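Local coordinates for protein wsv230 (Shrimp white spot syndrome virus, PDB 2GJ2) that is a nonstructural viral protein with a ferredoxin fold that binds cadmium ions in the crystal, its precise role in the virus being unsettled, at residues 67-71 and 72-76. Sequence-based numbering, arbitrary orientation.
Sequences LLTGD and STLEI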
ATOM      1  N   LEU A  67       4.232  19.601  13.875  1.00 43.12           N
ATOM      2  CA  LEU A  67       4.676  20.881  13.360  1.00 45.07           C
ATOM      3  C   LEU A  67       4.558  20.796  11.854  1.00 45.39           C
ATOM      4  O   LEU A  67       3.780  21.536  11.248  1.00 45.14           O
ATOM      5  CB  LEU A  67       6.126  21.181  13.756  1.00 47.67           C
ATOM      6  CG  LEU A  67       6.399  21.279  15.268  1.00 49.01           C
ATOM      7  CD1 LEU A  67       7.897  21.222  15.532  1.00 48.13           C
ATOM      8  CD2 LEU A  67       5.771  22.548  15.827  1.00 49.07           C
ATOM      9  N   LEU A  68       5.287  19.858  11.255  1.00 45.63           N
ATOM     10  CA  LEU A  68       5.271  19.725   9.807  1.00 45.68           C
ATOM     11  C   LEU A  68       3.867  19.778   9.222  1.00 45.61           C
ATOM     12  O   LEU A  68       3.638  20.367   8.158  1.00 45.78           O
ATOM     13  CB  LEU A  68       6.004  18.446   9.400  1.00 51.78           C
ATOM     14  CG  LEU A  68       7.530  18.511   9.551  1.00 52.65           C
ATOM     15  CD1 LEU A  68       8.171  17.152   9.299  1.00 52.71           C
ATOM     16  CD2 LEU A  68       8.071  19.539   8.555  1.00 52.34           C
ATOM     17  N   THR A  69       2.905  19.215   9.936  1.00 48.15           N
ATOM     18  CA  THR A  69       1.538  19.203   9.440  1.00 48.35           C
ATOM     19  C   THR A  69       0.722  20.427   9.836  1.00 47.94           C
ATOM     20  O   THR A  69      -0.273  20.756   9.192  1.00 48.38           O
ATOM     21  CB  THR A  69       0.802  17.937   9.908  1.00 55.50           C
ATOM     22  OG1 THR A  69      -0.487  17.893   9.288  1.00 61.75           O
ATOM     23  CG2 THR A  69       0.624  17.933  11.412  1.00 54.33           C
ATOM     24  N   GLY A  70       1.143  21.112  10.895  1.00 52.97           N
ATOM     25  CA  GLY A  70       0.404  22.276  11.339  1.00 49.65           C
ATOM     26  C   GLY A  70      -0.833  21.778  12.037  1.00 49.21           C
ATOM     27  O   GLY A  70      -1.912  22.352  11.903  1.00 49.35           O
ATOM     28  N   ASP A  71      -0.683  20.683  12.774  1.00 47.56           N
ATOM     29  CA  ASP A  71      -1.811  20.107  13.508  1.00 46.91           C
ATOM     30  C   ASP A  71      -1.288  19.578  14.836  1.00 46.21           C
ATOM     31  O   ASP A  71      -0.702  18.498  14.898  1.00 46.39           O
ATOM     32  CB  ASP A  71      -2.453  18.969  12.717  1.00 45.26           C
ATOM     33  CG  ASP A  71      -3.697  18.432  13.387  1.00 46.36           C
ATOM     34  OD1 ASP A  71      -3.918  18.762  14.583  1.00 46.69           O
ATOM     35  OD2 ASP A  71      -4.450  17.681  12.724  1.00 42.64           O
ATOM     36  N   SER A  72      -1.496  20.355  15.893  1.00 43.78           N
ATOM     37  CA  SER A  72      -1.011  20.001  17.220  1.00 43.48           C
ATOM     38  C   SER A  72      -1.831  18.894  17.870  1.00 43.09           C
ATOM     39  O   SER A  72      -1.463  18.408  18.932  1.00 43.12           O
ATOM     40  CB  SER A  72      -1.010  21.237  18.128  1.00 43.49           C
ATOM     41  OG  SER A  72      -2.335  21.646  18.478  1.00 41.96           O
ATOM     42  N   THR A  73      -2.934  18.504  17.232  1.00 44.22           N
ATOM     43  CA  THR A  73      -3.803  17.445  17.755  1.00 42.95           C
ATOM     44  C   THR A  73      -3.478  16.090  17.126  1.00 41.06           C
ATOM     45  O   THR A  73      -3.956  15.067  17.593  1.00 42.28           O
ATOM     46  CB  THR A  73      -5.318  17.728  17.462  1.00 42.31           C
ATOM     47  OG1 THR A  73      -5.554  17.636  16.057  1.00 39.24           O
ATOM     48  CG2 THR A  73      -5.734  19.129  17.926  1.00 40.36           C
ATOM     49  N   LEU A  74      -2.672  16.095  16.069  1.00 36.18           N
ATOM     50  CA  LEU A  74      -2.292  14.883  15.331  1.00 34.57           C
ATOM     51  C   LEU A  74      -1.882  13.737  16.251  1.00 33.64           C
ATOM     52  O   LEU A  74      -1.171  13.942  17.219  1.00 31.36           O
ATOM     53  CB  LEU A  74      -1.136  15.217  14.365  1.00 39.79           C
ATOM     54  CG  LEU A  74      -0.401  14.225  13.425  1.00 40.18           C
ATOM     55  CD1 LEU A  74       0.378  13.172  14.219  1.00 40.87           C
ATOM     56  CD2 LEU A  74      -1.398  13.543  12.536  1.00 40.73           C
ATOM     57  N   GLU A  75      -2.356  12.533  15.950  1.00 32.80           N
ATOM     58  CA  GLU A  75      -1.990  11.343  16.709  1.00 31.34           C
ATOM     59  C   GLU A  75      -1.599  10.254  15.728  1.00 29.96           C
ATOM     60  O   GLU A  75      -2.059  10.232  14.585  1.00 29.65           O
ATOM     61  CB  GLU A  75      -3.164  10.835  17.544  1.00 44.39           C
ATOM     62  CG  GLU A  75      -3.604  11.732  18.676  1.00 48.43           C
ATOM     63  CD  GLU A  75      -2.700  11.653  19.878  1.00 52.42           C
ATOM     64  OE1 GLU A  75      -2.228  10.540  20.213  1.00 55.49           O
ATOM     65  OE2 GLU A  75      -2.479  12.702  20.509  1.00 54.52           O
ATOM     66  N   ILE A  76      -0.729   9.355  16.151  1.00 30.93           N
ATOM     67  CA  ILE A  76      -0.362   8.262  15.278  1.00 30.29           C
ATOM     68  C   ILE A  76      -0.633   6.924  15.944  1.00 28.49           C
ATOM     69  O   ILE A  76      -0.414   6.751  17.128  1.00 28.16           O
ATOM     70  CB  ILE A  76       1.119   8.284  14.846  1.00 35.21           C
ATOM     71  CG1 ILE A  76       1.373   7.105  13.917  1.00 35.79           C
ATOM     72  CG2 ILE A  76       2.022   8.089  16.022  1.00 38.32           C
ATOM     73  CD1 ILE A  76       2.800   6.960  13.475  1.00 38.80           C
TER
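D71 reaches past S72 to T73, within the type I beta turn from D71 to L74 that links helix 62-69 to strand 75-78. Its side chain can be followed outward. CB lies beside the start of the turn, 3.6 Å from the backbone N of S72. With CG anti to the backbone N of D71 (chi1 -175°), the carboxylate stands next to the chain's onward course. OD1 then takes two bonds from one residue. The backbone N of T73 gives its hydrogen at 2.8 Å, reaching OD1 on the anti side and well out of the carboxylate plane. OG1 of T73 gives the other, modelled at 2.5 Å; so short a distance is best not taken too exactly, though the bond itself is plain. The amide bond is that of an Asx turn, for which the short arm of aspartate is well suited. Threonine fits two places on, since its hydroxyl and its amide can both face the same oxygen. OD2 is held separately by the OH of Y23 and the backbone N of D19, so both carboxylate oxygens are engaged, an arrangement that would probably favour the charged form. The turn's own backbone bond, L74 N to D71 O, is weak at 3.3 Å.

Just upstream, G70 ends the helix in a Schellman motif; its positive phi (75°) is easy for a residue without CB. T69 and L74 meet more loosely, methyl CG2 of T69 lying 4.3 Å from CG of L74, and both also pack on Y23. Leucine suits this buried site, where L74 additionally touches I62 and L15. The loop thus lets the chain leave helix 62-69 and enter strand 75-78, outermost in this chain's four-stranded sheet, which pairs antiparallel with strand 13-16 through E75 and V16.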